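Local coordinates for blue copper protein (Hyphomicrobium denitrificans, PDB 3EF4) that binds one copper ion as a type 1 blue copper protein and probably carries electrons in the periplasm, at residues A[3-8]-A[19-25]; A[90-96]-A[120-124]. All blocks are in the same frame, centred on the assembly; numbering follows the deposited sequence.

Overall arrangement
Both contacts involve the beta sheet of this cupredoxin. Contact 1 is a beta hairpin between strands 2-8 and 18-26. Contact 2 ties strand 88-93 and the turn after it to the C-terminal tail. Their centres are about 14 Å apart. Strands 18-26 and 88-93 are sheet neighbours, so the contacts touch: Gln-92 N lies 2.9 Å from Val-24 O, and Leu-90 N lies 2.9 Å from Gly-22 O, both probable hydrogen bonds. Copper is held by His-41, Cys-79, His-82 and Met-87. Contact 1 reaches this site, with the Met-7 side chain about 6 Å from the copper. Contact 2 is remote from it, the Leu-90 side chain being about 12 Å from that of Met-87.

Contact 1 (A[3-8]-A[19-25]); sequences HIVEMR and FQPGFVK. With PO4 (phosphate ion), chain E; PO4 (phosphate ion), chain F.
Segment 3-8 is an extended strand; 19-25 breaks at cis Pro-21 and Gly-22. Glu-6 and Gln-20 form an antiparallel hydrogen-bonded pair (Glu-6 N to Gln-20 O 2.8 Å, Gln-20 N to Glu-6 O 2.9 Å), Met-7 and Phe-19 the next, non-hydrogen-bonded pair. Beyond the break, strands 3-8 and 23-25 stay antiparallel (175°), axes no closer than 8.9 Å. Water joins Ile-4 O (2.8 Å) and Gln-20 O (2.7 Å). Phosphates, probably from crystallisation, accept from His-3 ND1 (chain E O2, 2.9 Å), Ile-4 N (chain E O3, 2.8 Å) and His-3 NE2 (chain F O1, 2.9 Å).

Val-5 CG1 meets Phe-19 CB (3.7 Å); Val-24 CG2 meets His-3 ND1 (3.5 Å). Met-7 (mtm) puts SD 5.1 Å from the Phe-19 (chi1 m) ring centroid, at its edge: a Met-aromatic contact. On the Glu-6/Gln-20 face, Arg-8 NH2 salt-bridges Glu-6 OE1 (3.0 Å) within segment 3-8.

In this cupredoxin-fold beta hairpin, strand 31-35 flanks 3-8 and strand 88-93 flanks 19-25. Met-7 touches copper ligand His-41, Phe-19 Met-87.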
loop_
_atom_site.group_PDB
_atom_site.type_symbol
_atom_site.label_atom_id
_atom_site.label_comp_id
_atom_site.label_asym_id
_atom_site.label_seq_id
_atom_site.Cartn_x
_atom_site.Cartn_y
_atom_site.Cartn_z
ATOM N N HIS A 3 -12.904 0.006 0.345
ATOM C CA HIS A 3 -12.078 0.250 -0.824
ATOM C C HIS A 3 -11.382 -1.067 -1.123
ATOM O O HIS A 3 -11.022 -1.767 -0.161
ATOM C CB HIS A 3 -11.065 1.330 -0.618
ATOM C CG HIS A 3 -11.683 2.654 -0.406
ATOM N ND1 HIS A 3 -11.670 3.607 -1.396
ATOM C CD2 HIS A 3 -12.363 3.169 0.628
ATOM C CE1 HIS A 3 -12.301 4.673 -0.949
ATOM N NE2 HIS A 3 -12.730 4.441 0.274
ATOM N N ILE A 4 -11.222 -1.381 -2.390
ATOM C CA ILE A 4 -10.591 -2.631 -2.823
ATOM C C ILE A 4 -9.277 -2.354 -3.510
ATOM O O ILE A 4 -9.192 -1.456 -4.359
ATOM C CB ILE A 4 -11.532 -3.364 -3.813
ATOM C CG1 ILE A 4 -12.901 -3.633 -3.197
ATOM C CG2 ILE A 4 -10.853 -4.656 -4.275
ATOM C CD1 ILE A 4 -12.891 -4.560 -1.999
ATOM N N VAL A 5 -8.257 -3.136 -3.142
ATOM C CA VAL A 5 -6.990 -3.106 -3.849
ATOM C C VAL A 5 -6.702 -4.501 -4.332
ATOM O O VAL A 5 -6.644 -5.446 -3.558
ATOM C CB VAL A 5 -5.876 -2.611 -2.925
ATOM C CG1 VAL A 5 -4.535 -2.720 -3.625
ATOM C CG2 VAL A 5 -6.183 -1.193 -2.492
ATOM N N GLU A 6 -6.586 -4.658 -5.639
ATOM C CA GLU A 6 -6.283 -5.944 -6.211
ATOM C C GLU A 6 -4.782 -6.246 -6.253
ATOM O O GLU A 6 -3.983 -5.355 -6.553
ATOM C CB GLU A 6 -6.806 -6.009 -7.655
ATOM C CG GLU A 6 -8.300 -5.869 -7.776
ATOM C CD GLU A 6 -8.803 -6.158 -9.193
ATOM O OE1 GLU A 6 -7.944 -6.170 -10.112
ATOM O OE2 GLU A 6 -10.020 -6.366 -9.313
ATOM N N MET A 7 -4.427 -7.495 -5.944
ATOM C CA MET A 7 -3.069 -7.998 -6.118
ATOM C C MET A 7 -2.936 -8.617 -7.518
ATOM O O MET A 7 -3.629 -9.636 -7.753
ATOM C CB MET A 7 -2.768 -8.910 -4.910
ATOM C CG MET A 7 -2.717 -8.078 -3.640
ATOM S SD MET A 7 -2.426 -8.855 -2.054
ATOM C CE MET A 7 -3.921 -9.813 -1.863
ATOM N N ARG A 8 -2.112 -8.034 -8.378
ATOM C CA ARG A 8 -2.106 -8.421 -9.800
ATOM C C ARG A 8 -0.690 -8.693 -10.321
ATOM O O ARG A 8 0.272 -8.024 -10.026
ATOM C CB ARG A 8 -2.731 -7.334 -10.673
ATOM C CG ARG A 8 -4.196 -7.077 -10.352
ATOM C CD ARG A 8 -4.836 -6.168 -11.348
ATOM N NE ARG A 8 -4.923 -6.784 -12.678
ATOM C CZ ARG A 8 -5.986 -7.216 -13.300
ATOM N NH1 ARG A 8 -5.788 -7.727 -14.529
ATOM N NH2 ARG A 8 -7.193 -7.199 -12.776
ATOM N N PHE A 19 -0.124 -3.561 -7.084
ATOM C CA PHE A 19 -1.379 -3.335 -6.421
ATOM C C PHE A 19 -2.199 -2.358 -7.255
ATOM O O PHE A 19 -1.670 -1.328 -7.682
ATOM C CB PHE A 19 -1.118 -2.737 -5.030
ATOM C CG PHE A 19 -0.556 -3.674 -4.006
ATOM C CD1 PHE A 19 -1.285 -4.680 -3.406
ATOM C CD2 PHE A 19 0.760 -3.546 -3.616
ATOM C CE1 PHE A 19 -0.730 -5.503 -2.457
ATOM C CE2 PHE A 19 1.314 -4.351 -2.662
ATOM C CZ PHE A 19 0.562 -5.357 -2.065
ATOM N N GLN A 20 -3.449 -2.667 -7.488
ATOM C CA GLN A 20 -4.313 -1.827 -8.292
ATOM C C GLN A 20 -5.541 -1.418 -7.487
ATOM O O GLN A 20 -6.361 -2.306 -7.148
ATOM C CB GLN A 20 -4.750 -2.570 -9.559
ATOM C CG GLN A 20 -5.546 -1.651 -10.484
ATOM C CD GLN A 20 -5.371 -2.025 -11.937
ATOM O OE1 GLN A 20 -5.608 -3.197 -12.275
ATOM N NE2 GLN A 20 -4.991 -1.097 -12.835
ATOM N N PRO A 21 -5.689 -0.141 -7.168
ATOM C CA PRO A 21 -4.774 0.974 -7.451
ATOM C C PRO A 21 -3.571 0.931 -6.528
ATOM O O PRO A 21 -3.582 0.288 -5.470
ATOM C CB PRO A 21 -5.605 2.222 -7.151
ATOM C CG PRO A 21 -6.616 1.778 -6.148
ATOM C CD PRO A 21 -6.873 0.334 -6.433
ATOM N N GLY A 22 -2.509 1.639 -6.904
ATOM C CA GLY A 22 -1.327 1.781 -6.116
ATOM C C GLY A 22 -1.397 2.870 -5.055
ATOM O O GLY A 22 -0.570 2.909 -4.148
ATOM N N PHE A 23 -2.375 3.749 -5.181
ATOM C CA PHE A 23 -2.633 4.821 -4.218
ATOM C C PHE A 23 -4.136 4.805 -3.965
ATOM O O PHE A 23 -4.919 4.745 -4.909
ATOM C CB PHE A 23 -2.207 6.174 -4.762
ATOM C CG PHE A 23 -2.678 7.301 -3.867
ATOM C CD1 PHE A 23 -1.975 7.592 -2.719
ATOM C CD2 PHE A 23 -3.815 8.047 -4.134
ATOM C CE1 PHE A 23 -2.399 8.584 -1.855
ATOM C CE2 PHE A 23 -4.290 9.013 -3.278
ATOM C CZ PHE A 23 -3.579 9.266 -2.112
ATOM N N VAL A 24 -4.529 4.868 -2.705
ATOM C CA VAL A 24 -5.969 5.038 -2.438
ATOM C C VAL A 24 -6.139 5.955 -1.236
ATOM O O VAL A 24 -5.481 5.855 -0.220
ATOM C CB VAL A 24 -6.738 3.737 -2.333
ATOM C CG1 VAL A 24 -6.222 2.961 -1.177
ATOM C CG2 VAL A 24 -8.242 3.918 -2.103
ATOM N N LYS A 25 -7.033 6.901 -1.415
ATOM C CA LYS A 25 -7.453 7.850 -0.408
ATOM C C LYS A 25 -8.747 7.394 0.223
ATOM O O LYS A 25 -9.737 7.111 -0.451
ATOM C CB LYS A 25 -7.580 9.251 -1.043
ATOM C CG LYS A 25 -8.201 10.227 -0.035
ATOM C CD LYS A 25 -7.239 10.782 0.957
ATOM C CE LYS A 25 -7.790 11.864 1.887
ATOM N NZ LYS A 25 -9.163 11.553 2.379
HETATM P P PO4 E . -10.946 1.640 -4.666
HETATM O O1 PO4 E . -11.041 1.535 -6.222
HETATM O O2 PO4 E . -11.070 3.135 -4.198
HETATM O O3 PO4 E . -12.091 0.780 -3.998
HETATM O O4 PO4 E . -9.536 1.066 -4.177
HETATM P P PO4 F . -14.512 7.399 1.310
HETATM O O1 PO4 F . -15.067 6.130 0.548
HETATM O O2 PO4 F . -15.346 8.673 0.885
HETATM O O3 PO4 F . -14.646 7.178 2.864
HETATM O O4 PO4 F . -12.993 7.602 0.935
HETATM O O HOH W 1 -9.073 -2.285 -7.061
#

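Contact 2 (A[90-96]-A[120-124]); sequences LVQVGKP and AKVVQ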
loop_
_atom_site.group_PDB
_atom_site.type_symbol
_atom_site.label_atom_id
_atom_site.label_comp_id
_atom_site.label_asym_id
_atom_site.label_seq_id
_atom_site.Cartn_x
_atom_site.Cartn_y
_atom_site.Cartn_z
ATOM N N LEU A 90 0.199 2.661 -1.322
ATOM C CA LEU A 90 0.131 3.748 -0.384
ATOM C C LEU A 90 -1.347 4.051 -0.098
ATOM O O LEU A 90 -2.105 4.380 -1.011
ATOM C CB LEU A 90 0.814 4.986 -0.943
ATOM C CG LEU A 90 0.885 6.229 -0.031
ATOM C CD1 LEU A 90 1.633 5.921 1.241
ATOM C CD2 LEU A 90 1.520 7.417 -0.749
ATOM N N VAL A 91 -1.737 3.971 1.163
ATOM C CA VAL A 91 -3.100 4.295 1.576
ATOM C C VAL A 91 -3.028 5.584 2.385
ATOM O O VAL A 91 -2.283 5.652 3.373
ATOM C CB VAL A 91 -3.726 3.190 2.423
ATOM C CG1 VAL A 91 -5.119 3.559 2.881
ATOM C CG2 VAL A 91 -3.757 1.888 1.643
ATOM N N GLN A 92 -3.802 6.576 1.996
ATOM C CA GLN A 92 -3.936 7.820 2.760
ATOM C C GLN A 92 -5.241 7.820 3.504
ATOM O O GLN A 92 -6.307 7.723 2.894
ATOM C CB GLN A 92 -3.940 8.990 1.802
ATOM C CG GLN A 92 -4.085 10.310 2.563
ATOM C CD GLN A 92 -3.970 11.527 1.646
ATOM O OE1 GLN A 92 -3.490 11.441 0.501
ATOM N NE2 GLN A 92 -4.362 12.670 2.187
ATOM N N VAL A 93 -5.143 7.948 4.817
ATOM C CA VAL A 93 -6.298 8.062 5.680
ATOM C C VAL A 93 -6.424 9.514 6.110
ATOM O O VAL A 93 -5.597 10.006 6.889
ATOM C CB VAL A 93 -6.179 7.141 6.914
ATOM C CG1 VAL A 93 -7.439 7.228 7.766
ATOM C CG2 VAL A 93 -5.875 5.717 6.496
ATOM N N GLY A 94 -7.409 10.214 5.581
ATOM C CA GLY A 94 -7.517 11.611 6.009
ATOM C C GLY A 94 -6.314 12.441 5.684
ATOM O O GLY A 94 -5.736 12.316 4.599
ATOM N N LYS A 95 -5.904 13.318 6.621
ATOM C CA LYS A 95 -4.769 14.218 6.452
ATOM C C LYS A 95 -3.437 13.484 6.401
ATOM O O LYS A 95 -3.231 12.596 7.219
ATOM C CB LYS A 95 -4.804 15.251 7.576
ATOM C CG LYS A 95 -3.626 16.091 7.838
ATOM C CD LYS A 95 -3.102 17.238 7.021
ATOM C CE LYS A 95 -1.557 17.232 6.966
ATOM N NZ LYS A 95 -1.008 17.970 5.805
ATOM N N PRO A 96 -2.560 13.803 5.455
ATOM C CA PRO A 96 -1.275 13.093 5.311
ATOM C C PRO A 96 -0.219 13.582 6.293
ATOM O O PRO A 96 0.801 14.144 5.895
ATOM C CB PRO A 96 -0.856 13.422 3.879
ATOM C CG PRO A 96 -1.439 14.786 3.634
ATOM C CD PRO A 96 -2.752 14.790 4.389
ATOM N N ALA A 120 3.305 11.094 -4.977
ATOM C CA ALA A 120 2.932 12.266 -5.755
ATOM C C ALA A 120 1.418 12.429 -5.893
ATOM O O ALA A 120 0.921 13.494 -6.251
ATOM C CB ALA A 120 3.568 12.235 -7.118
ATOM N N LYS A 121 0.630 11.405 -5.560
ATOM C CA LYS A 121 -0.797 11.434 -5.603
ATOM C C LYS A 121 -1.410 11.848 -4.268
ATOM O O LYS A 121 -2.641 12.017 -4.191
ATOM C CB LYS A 121 -1.359 10.072 -6.033
ATOM C CG LYS A 121 -0.946 9.736 -7.441
ATOM C CD LYS A 121 -1.425 8.371 -7.891
ATOM C CE LYS A 121 -1.200 8.123 -9.399
ATOM N N VAL A 122 -0.594 12.011 -3.251
ATOM C CA VAL A 122 -1.115 12.413 -1.928
ATOM C C VAL A 122 -1.971 13.667 -2.024
ATOM O O VAL A 122 -1.612 14.614 -2.712
ATOM C CB VAL A 122 0.032 12.539 -0.932
ATOM C CG1 VAL A 122 -0.353 13.269 0.337
ATOM C CG2 VAL A 122 0.475 11.093 -0.657
ATOM N N VAL A 123 -3.107 13.647 -1.310
ATOM C CA VAL A 123 -4.002 14.803 -1.388
ATOM C C VAL A 123 -3.711 15.725 -0.227
ATOM O O VAL A 123 -3.961 15.277 0.905
ATOM C CB VAL A 123 -5.458 14.339 -1.358
ATOM C CG1 VAL A 123 -6.421 15.515 -1.491
ATOM C CG2 VAL A 123 -5.737 13.315 -2.463
ATOM N N GLN A 124 -3.264 16.902 -0.453
ATOM C CA GLN A 124 -2.908 17.852 0.601
ATOM C C GLN A 124 -3.903 19.008 0.665
ATOM O O GLN A 124 -4.418 19.350 1.742
ATOM C CB GLN A 124 -1.485 18.389 0.393
ATOM C CG GLN A 124 -0.392 17.305 0.427
ATOM C CD GLN A 124 1.006 17.896 0.344
ATOM O OE1 GLN A 124 1.703 17.724 -0.685
ATOM N NE2 GLN A 124 1.420 18.600 1.428
ATOM O OXT GLN A 124 -4.202 19.646 -0.380
#
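Segment 90-96 is beta strand through Val-93. It then turns at Gly-94, whose positive phi favours glycine, and runs on to Pro-96. Segment 120-124 follows helix 109-119 and has no regular helix or strand. The two backbones stay well apart: the CA atoms of Gln-92 and Val-122 are 7.1 Å from each other, and those of Pro-96 and Gln-124 are 6.9 Å. Side chains therefore fill the gap.

Gln-92 makes the polar link. Its extended side chain (chi1 and chi2 both t) carries the amide to the backbone of Val-123. There OE1 accepts from Val-123 N at 2.9 Å, and NE2 donates to Val-123 O at 2.9 Å. Both bonds are nearly straight. The amide thus pairs with one residue's N and O much as a strand backbone would. NE2 also donates to Gly-94 O at 2.8 Å, which ties the turn to the same group.

Val-122 makes the apolar link. Its CG2 meets Leu-90 CD2 at 3.8 Å, and its CG1 meets Pro-96 CB at 3.6 Å. Pro-96 CG also lies 4.2 Å from Gln-124 CG.

Leu-90 also packs on Ile-119 of helix 109-119, and Val-122 on Leu-74 of strand 73-78. The arrangement is consistent with pseudoazurin, where a C-terminal helical extension folds back onto the cupredoxin beta sandwich.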